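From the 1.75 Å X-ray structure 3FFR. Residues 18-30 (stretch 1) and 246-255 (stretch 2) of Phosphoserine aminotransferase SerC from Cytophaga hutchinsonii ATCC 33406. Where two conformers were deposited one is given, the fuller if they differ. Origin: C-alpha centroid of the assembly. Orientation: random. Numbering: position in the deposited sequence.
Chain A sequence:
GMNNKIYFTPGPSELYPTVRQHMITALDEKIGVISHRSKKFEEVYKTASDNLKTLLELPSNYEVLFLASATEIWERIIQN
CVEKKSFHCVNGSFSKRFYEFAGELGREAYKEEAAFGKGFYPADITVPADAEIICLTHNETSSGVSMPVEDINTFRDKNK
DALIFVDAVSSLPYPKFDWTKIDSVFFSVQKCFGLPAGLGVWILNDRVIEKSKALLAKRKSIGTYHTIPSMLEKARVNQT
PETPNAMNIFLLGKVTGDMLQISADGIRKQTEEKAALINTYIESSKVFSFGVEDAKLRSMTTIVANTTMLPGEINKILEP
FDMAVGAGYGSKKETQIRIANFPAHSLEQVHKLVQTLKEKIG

Stretch 1 18-30: TVRQHMITALDEK
Stretch 2, residues 246-255: AMNIFLLGKV

Two helices, residues 19-28 and 246-255, pack across each other with their N-to-C directions 130° apart and their axes 10.0 Å apart at closest approach. Because they run in roughly opposing senses, the register descends along one as it rises along the other: the CA atoms of Thr-18 and Val-255 lie 7.2 Å apart, those of His-22 and Leu-251 6.5 Å, and those of Ala-26 and Met-247 7.1 Å. Both backbones keep helical phi/psi near -65/-40 with regular i to i-4 hydrogen bonds, for example Ala-26 N to His-22 O (2.9 Å) and Leu-251 N to Met-247 O (2.8 Å). After the first helix, Lys-30 turns to positive phi (59/40) in a Schellman motif. No hydrogen bond crosses the interface, which buries 579 Å² through van der Waals packing.

His-22 and Leu-251, at the tightest point of the register, each have 80 Å² covered. The CA-to-CB bond of His-22 points toward the second helix, and chi1 of -64° (m) with chi2 of -47° lays its ring against Lys-254. There Lys-254 CB sits 3.4 Å from the centroid of the His-22 ring and 5° off its normal, a CH-pi contact over one face. Lys-254 begins toward the first helix, but its m, m, t, t chain leads its end away. Meanwhile His-22 NE2 is hydrogen-bonded elsewhere in the structure.

Leu-251 leaves its helix sideways, yet its mt rotamer brings the branched end nearer. Its CD2 lies 3.7 Å from His-22 CB, while its CD1 is 3.8 Å from Met-23 CE and 4.3 Å from Val-19 CG1. Leu-251 CD2 also lies 4.3 Å from Val-19 O, so the neighbours are not divided cleanly between the two methyls. Val-19, with chi1 t, extends this apolar seam to Val-255, also t, through a CG2-to-CG2 contact of 3.8 Å.

Met-247, a selenomethionine covered over 73 Å², packs toward the C-terminal part of the first helix. Its mmm rotamer curls a sideways-starting chain inward, so that Met-247 CE lies 3.8 Å from both Met-23 SE and Ala-26 CB, and 4.3 Å from Leu-27 CD2. Met-23, likewise selenomethionine, meets it with a tpp chain.

Phe-250, chi1 t and chi2 82°, points toward the first helix beside this group. Its ring edge faces the backbone, with Phe-250 CE2 3.4 Å from His-22 O, and meets Thr-25 CG2 at 4.0 Å from Phe-250 CZ. The small side chain of Ala-26 also approaches this ring, its CB 3.8 Å from Phe-250 CE2.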

ATOM      1  N   THR A  18      -8.434 -17.393  11.517  1.00 28.23           N
ATOM      2  CA  THR A  18      -7.814 -18.305  10.535  1.00 27.08           C
ATOM      3  C   THR A  18      -6.592 -17.725   9.850  1.00 28.62           C
ATOM      4  O   THR A  18      -5.925 -18.394   9.060  1.00 29.52           O
ATOM      5  CB  THR A  18      -8.820 -18.681   9.445  1.00 27.80           C
ATOM      6  OG1 THR A  18      -9.314 -17.479   8.824  1.00 29.19           O
ATOM      7  CG2 THR A  18      -9.985 -19.486  10.040  1.00 30.12           C
ATOM      8  N   VAL A  19      -6.321 -16.452  10.124  1.00 26.87           N
ATOM      9  CA  VAL A  19      -5.251 -15.760   9.419  1.00 27.46           C
ATOM     10  C   VAL A  19      -3.924 -16.435   9.616  1.00 30.19           C
ATOM     11  O   VAL A  19      -3.140 -16.578   8.663  1.00 28.79           O
ATOM     12  CB  VAL A  19      -5.195 -14.240   9.748  1.00 27.99           C
ATOM     13  CG1 VAL A  19      -3.887 -13.603   9.257  1.00 28.24           C
ATOM     14  CG2 VAL A  19      -6.395 -13.519   9.118  1.00 26.00           C
ATOM     15  N   ARG A  20      -3.639 -16.889  10.828  1.00 28.74           N
ATOM     16  CA  ARG A  20      -2.322 -17.539  11.050  1.00 31.28           C
ATOM     17  C   ARG A  20      -2.107 -18.707  10.104  1.00 30.00           C
ATOM     18  O   ARG A  20      -1.062 -18.808   9.438  1.00 32.03           O
ATOM     19  CB  ARG A  20      -2.151 -17.985  12.506  1.00 31.25           C
ATOM     20  CG  ARG A  20      -0.798 -18.588  12.782  1.00 37.84           C
ATOM     21  CD  ARG A  20      -0.633 -19.050  14.229  1.00 39.61           C
ATOM     22  NE  ARG A  20       0.771 -19.429  14.389  1.00 49.97           N
ATOM     23  CZ  ARG A  20       1.711 -18.648  14.918  1.00 49.82           C
ATOM     24  NH1 ARG A  20       1.385 -17.469  15.450  1.00 43.52           N
ATOM     25  NH2 ARG A  20       2.964 -19.094  14.962  1.00 54.36           N
ATOM     26  N   GLN A  21      -3.093 -19.586  10.018  1.00 32.07           N
ATOM     27  CA  GLN A  21      -2.885 -20.748   9.150  0.50 31.98           C
ATOM     28  C   GLN A  21      -2.862 -20.332   7.686  1.00 31.10           C
ATOM     29  O   GLN A  21      -2.061 -20.886   6.916  1.00 30.18           O
ATOM     30  CB  GLN A  21      -3.833 -21.922   9.434  0.50 31.82           C
ATOM     31  CG  GLN A  21      -3.514 -23.151   8.535  0.50 38.74           C
ATOM     32  CD  GLN A  21      -2.020 -23.575   8.516  0.50 39.44           C
ATOM     33  OE1 GLN A  21      -1.446 -23.952   9.550  0.50 37.09           O
ATOM     34  NE2 GLN A  21      -1.405 -23.548   7.320  0.50 28.78           N
ATOM     35  N   HIS A  22      -3.654 -19.339   7.314  1.00 29.83           N
ATOM     36  CA  HIS A  22      -3.636 -18.846   5.924  1.00 29.30           C
ATOM     37  C   HIS A  22      -2.322 -18.218   5.546  1.00 29.88           C
ATOM     38  O   HIS A  22      -1.875 -18.330   4.395  1.00 29.72           O
ATOM     39  CB  HIS A  22      -4.785 -17.878   5.609  1.00 29.67           C
ATOM     40  CG  HIS A  22      -6.142 -18.497   5.691  1.00 32.21           C
ATOM     41  ND1 HIS A  22      -6.452 -19.714   5.109  1.00 28.70           N
ATOM     42  CD2 HIS A  22      -7.292 -18.029   6.228  1.00 29.46           C
ATOM     43  CE1 HIS A  22      -7.730 -19.977   5.321  1.00 33.06           C
ATOM     44  NE2 HIS A  22      -8.265 -18.968   5.988  1.00 31.10           N
HETATM   45  N   MSE A  23      -1.679 -17.561   6.515  1.00 29.13           N
HETATM   46  CA  MSE A  23      -0.383 -16.933   6.266  1.00 30.39           C
HETATM   47  C   MSE A  23       0.677 -18.033   6.079  1.00 30.34           C
HETATM   48  O   MSE A  23       1.633 -17.915   5.288  1.00 30.01           O
HETATM   49  CB  MSE A  23       0.038 -16.015   7.398  1.00 31.25           C
HETATM   50  CG  MSE A  23       1.361 -15.285   7.161  1.00 33.98           C
HETATM   51 SE   MSE A  23       1.176 -13.929   5.820  0.75 33.67          SE
HETATM   52  CE  MSE A  23       0.586 -12.486   7.013  1.00 35.94           C
ATOM     53  N   ILE A  24       0.518 -19.118   6.813  1.00 30.05           N
ATOM     54  CA  ILE A  24       1.474 -20.234   6.660  1.00 30.91           C
ATOM     55  C   ILE A  24       1.324 -20.801   5.251  1.00 31.40           C
ATOM     56  O   ILE A  24       2.308 -21.129   4.556  1.00 32.92           O
ATOM     57  CB  ILE A  24       1.317 -21.320   7.711  1.00 32.10           C
ATOM     58  CG1 ILE A  24       1.603 -20.733   9.086  1.00 34.26           C
ATOM     59  CG2 ILE A  24       2.272 -22.460   7.421  1.00 32.79           C
ATOM     60  CD1 ILE A  24       2.909 -20.098   9.193  1.00 40.47           C
ATOM     61  N   THR A  25       0.080 -20.887   4.810  1.00 31.52           N
ATOM     62  CA  THR A  25      -0.182 -21.339   3.443  1.00 30.53           C
ATOM     63  C   THR A  25       0.466 -20.394   2.427  1.00 30.18           C
ATOM     64  O   THR A  25       1.065 -20.827   1.434  1.00 29.35           O
ATOM     65  CB  THR A  25      -1.674 -21.455   3.155  1.00 32.38           C
ATOM     66  OG1 THR A  25      -2.261 -22.386   4.069  1.00 30.63           O
ATOM     67  CG2 THR A  25      -1.914 -21.950   1.754  1.00 30.36           C
ATOM     68  N   ALA A  26       0.346 -19.095   2.680  1.00 28.07           N
ATOM     69  CA  ALA A  26       0.942 -18.062   1.788  1.00 28.54           C
ATOM     70  C   ALA A  26       2.430 -18.257   1.656  1.00 31.19           C
ATOM     71  O   ALA A  26       3.009 -18.146   0.573  1.00 32.19           O
ATOM     72  CB  ALA A  26       0.631 -16.600   2.299  1.00 27.70           C
ATOM     73  N   LEU A  27       3.058 -18.564   2.782  1.00 29.39           N
ATOM     74  CA  LEU A  27       4.508 -18.731   2.776  1.00 29.78           C
ATOM     75  C   LEU A  27       4.856 -20.006   2.023  1.00 29.69           C
ATOM     76  O   LEU A  27       5.777 -20.040   1.190  1.00 30.06           O
ATOM     77  CB  LEU A  27       5.054 -18.805   4.196  1.00 30.12           C
ATOM     78  CG  LEU A  27       4.952 -17.519   5.015  1.00 32.38           C
ATOM     79  CD1 LEU A  27       5.250 -17.798   6.493  1.00 37.42           C
ATOM     80  CD2 LEU A  27       5.823 -16.372   4.419  1.00 32.62           C
ATOM     81  N   ASP A  28       4.100 -21.045   2.308  1.00 32.81           N
ATOM     82  CA  ASP A  28       4.339 -22.360   1.695  1.00 30.21           C
ATOM     83  C   ASP A  28       4.197 -22.350   0.195  1.00 32.40           C
ATOM     84  O   ASP A  28       4.981 -23.013  -0.532  1.00 33.73           O
ATOM     85  CB  ASP A  28       3.386 -23.428   2.254  1.00 31.82           C
ATOM     86  CG  ASP A  28       3.793 -23.921   3.624  1.00 39.36           C
ATOM     87  OD1 ASP A  28       4.925 -23.656   4.033  1.00 43.63           O
ATOM     88  OD2 ASP A  28       2.991 -24.620   4.272  1.00 43.69           O
ATOM     89  N   GLU A  29       3.208 -21.591  -0.266  1.00 30.93           N
ATOM     90  CA  GLU A  29       2.895 -21.494  -1.706  1.00 31.27           C
ATOM     91  C   GLU A  29       3.696 -20.434  -2.434  1.00 30.03           C
ATOM     92  O   GLU A  29       3.575 -20.286  -3.647  1.00 32.11           O
ATOM     93  CB  GLU A  29       1.421 -21.223  -1.954  1.00 30.02           C
ATOM     94  CG  GLU A  29       0.535 -22.398  -1.446  1.00 36.70           C
ATOM     95  CD  GLU A  29      -0.942 -22.279  -1.799  1.00 42.95           C
ATOM     96  OE1 GLU A  29      -1.356 -21.331  -2.489  1.00 45.98           O
ATOM     97  OE2 GLU A  29      -1.710 -23.175  -1.374  1.00 55.10           O
ATOM     98  N   LYS A  30       4.499 -19.705  -1.673  1.00 29.71           N
ATOM     99  CA  LYS A  30       5.317 -18.611  -2.218  1.00 26.95           C
ATOM    100  C   LYS A  30       4.489 -17.518  -2.904  1.00 27.22           C
ATOM    101  O   LYS A  30       4.869 -16.951  -3.914  1.00 28.79           O
ATOM    102  CB  LYS A  30       6.438 -19.143  -3.143  1.00 28.68           C
ATOM    103  CG  LYS A  30       7.463 -19.943  -2.345  1.00 32.19           C
ATOM    104  CD  LYS A  30       8.707 -20.234  -3.178  1.00 33.21           C
ATOM    105  CE  LYS A  30       9.842 -20.800  -2.313  1.00 41.57           C
ATOM    106  NZ  LYS A  30      11.109 -21.013  -3.067  1.00 35.61           N
ATOM    107  N   ALA A 246      -0.032  -8.489  -2.586  1.00 25.80           N
ATOM    108  CA  ALA A 246      -0.532  -9.841  -2.862  1.00 26.53           C
ATOM    109  C   ALA A 246      -0.828 -10.644  -1.614  1.00 26.77           C
ATOM    110  O   ALA A 246      -1.747 -11.467  -1.578  1.00 28.37           O
ATOM    111  CB  ALA A 246       0.468 -10.602  -3.789  1.00 27.96           C
HETATM  112  N   MSE A 247      -0.022 -10.422  -0.579  1.00 28.08           N
HETATM  113  CA  MSE A 247      -0.208 -11.167   0.673  1.00 27.75           C
HETATM  114  C   MSE A 247      -1.608 -10.896   1.188  1.00 24.91           C
HETATM  115  O   MSE A 247      -2.380 -11.826   1.544  1.00 28.03           O
HETATM  116  CB  MSE A 247       0.845 -10.848   1.748  1.00 27.27           C
HETATM  117  CG  MSE A 247       2.282 -11.063   1.276  1.00 27.98           C
HETATM  118 SE   MSE A 247       2.670 -12.927   0.821  0.75 27.05          SE
HETATM  119  CE  MSE A 247       3.065 -13.638   2.510  1.00 29.49           C
ATOM    120  N   ASN A 248      -1.970  -9.608   1.243  1.00 26.46           N
ATOM    121  CA  ASN A 248      -3.298  -9.245   1.732  1.00 25.19           C
ATOM    122  C   ASN A 248      -4.422  -9.622   0.779  1.00 25.12           C
ATOM    123  O   ASN A 248      -5.522  -9.931   1.213  1.00 26.43           O
ATOM    124  CB  ASN A 248      -3.445  -7.785   2.171  1.00 25.09           C
ATOM    125  CG  ASN A 248      -3.183  -7.591   3.644  1.00 25.95           C
ATOM    126  OD1 ASN A 248      -2.918  -8.547   4.386  1.00 28.21           O
ATOM    127  ND2 ASN A 248      -3.253  -6.320   4.093  1.00 26.90           N
ATOM    128  N   ILE A 249      -4.176  -9.547  -0.522  1.00 24.99           N
ATOM    129  CA  ILE A 249      -5.217  -9.975  -1.486  1.00 26.23           C
ATOM    130  C   ILE A 249      -5.475 -11.476  -1.268  1.00 26.10           C
ATOM    131  O   ILE A 249      -6.611 -11.956  -1.279  1.00 27.18           O
ATOM    132  CB  ILE A 249      -4.828  -9.635  -2.949  1.00 26.11           C
ATOM    133  CG1 ILE A 249      -4.823  -8.097  -3.112  1.00 26.64           C
ATOM    134  CG2 ILE A 249      -5.837 -10.258  -3.938  1.00 25.92           C
ATOM    135  CD1 ILE A 249      -4.233  -7.582  -4.466  1.00 28.84           C
ATOM    136  N   PHE A 250      -4.392 -12.210  -1.026  1.00 27.33           N
ATOM    137  CA  PHE A 250      -4.483 -13.651  -0.748  1.00 26.40           C
ATOM    138  C   PHE A 250      -5.268 -13.899   0.533  1.00 27.98           C
ATOM    139  O   PHE A 250      -6.238 -14.678   0.585  1.00 27.05           O
ATOM    140  CB  PHE A 250      -3.089 -14.263  -0.598  1.00 26.58           C
ATOM    141  CG  PHE A 250      -3.093 -15.732  -0.290  1.00 26.57           C
ATOM    142  CD1 PHE A 250      -3.235 -16.664  -1.318  1.00 30.46           C
ATOM    143  CD2 PHE A 250      -2.903 -16.189   0.997  1.00 27.22           C
ATOM    144  CE1 PHE A 250      -3.208 -18.020  -1.057  1.00 30.69           C
ATOM    145  CE2 PHE A 250      -2.884 -17.551   1.263  1.00 28.66           C
ATOM    146  CZ  PHE A 250      -3.041 -18.459   0.228  1.00 28.50           C
ATOM    147  N   LEU A 251      -4.852 -13.216   1.586  1.00 26.81           N
ATOM    148  CA  LEU A 251      -5.490 -13.405   2.884  1.00 28.44           C
ATOM    149  C   LEU A 251      -6.955 -12.988   2.826  1.00 26.99           C
ATOM    150  O   LEU A 251      -7.816 -13.615   3.444  1.00 26.90           O
ATOM    151  CB  LEU A 251      -4.768 -12.621   3.990  1.00 28.45           C
ATOM    152  CG  LEU A 251      -3.358 -13.062   4.379  1.00 28.03           C
ATOM    153  CD1 LEU A 251      -2.819 -12.037   5.397  1.00 29.99           C
ATOM    154  CD2 LEU A 251      -3.336 -14.522   4.946  1.00 28.55           C
ATOM    155  N   LEU A 252      -7.236 -11.928   2.076  1.00 27.86           N
ATOM    156  CA  LEU A 252      -8.620 -11.450   1.958  1.00 25.13           C
ATOM    157  C   LEU A 252      -9.540 -12.498   1.297  1.00 27.64           C
ATOM    158  O   LEU A 252     -10.687 -12.720   1.710  1.00 26.10           O
ATOM    159  CB  LEU A 252      -8.717 -10.100   1.228  1.00 26.50           C
ATOM    160  CG  LEU A 252     -10.095  -9.422   1.214  1.00 27.47           C
ATOM    161  CD1 LEU A 252     -10.651  -9.137   2.634  1.00 24.86           C
ATOM    162  CD2 LEU A 252     -10.038  -8.127   0.365  1.00 25.03           C
ATOM    163  N   GLY A 253      -9.039 -13.137   0.264  1.00 27.00           N
ATOM    164  CA  GLY A 253      -9.815 -14.170  -0.423  1.00 29.27           C
ATOM    165  C   GLY A 253     -10.052 -15.357   0.490  1.00 27.27           C
ATOM    166  O   GLY A 253     -11.122 -15.936   0.485  1.00 27.21           O
ATOM    167  N   LYS A 254      -9.060 -15.690   1.308  1.00 26.85           N
ATOM    168  CA  LYS A 254      -9.198 -16.825   2.230  1.00 27.92           C
ATOM    169  C   LYS A 254     -10.199 -16.502   3.347  1.00 28.75           C
ATOM    170  O   LYS A 254     -11.088 -17.301   3.682  1.00 26.45           O
ATOM    171  CB  LYS A 254      -7.851 -17.214   2.845  1.00 28.51           C
ATOM    172  CG  LYS A 254      -6.851 -17.825   1.867  1.00 28.43           C
ATOM    173  CD  LYS A 254      -7.357 -19.133   1.249  1.00 29.84           C
ATOM    174  CE  LYS A 254      -6.324 -19.784   0.359  1.00 34.62           C
ATOM    175  NZ  LYS A 254      -6.815 -21.082  -0.204  1.00 38.86           N
ATOM    176  N   VAL A 255     -10.049 -15.326   3.947  1.00 28.53           N
ATOM    177  CA  VAL A 255     -10.941 -14.908   5.062  1.00 26.46           C
ATOM    178  C   VAL A 255     -12.355 -14.713   4.592  1.00 26.54           C
ATOM    179  O   VAL A 255     -13.326 -15.114   5.249  1.00 26.80           O
ATOM    180  CB  VAL A 255     -10.401 -13.636   5.775  1.00 28.46           C
ATOM    181  CG1 VAL A 255     -11.457 -12.963   6.654  1.00 25.38           C
ATOM    182  CG2 VAL A 255      -9.123 -14.013   6.578  1.00 28.69           C
TER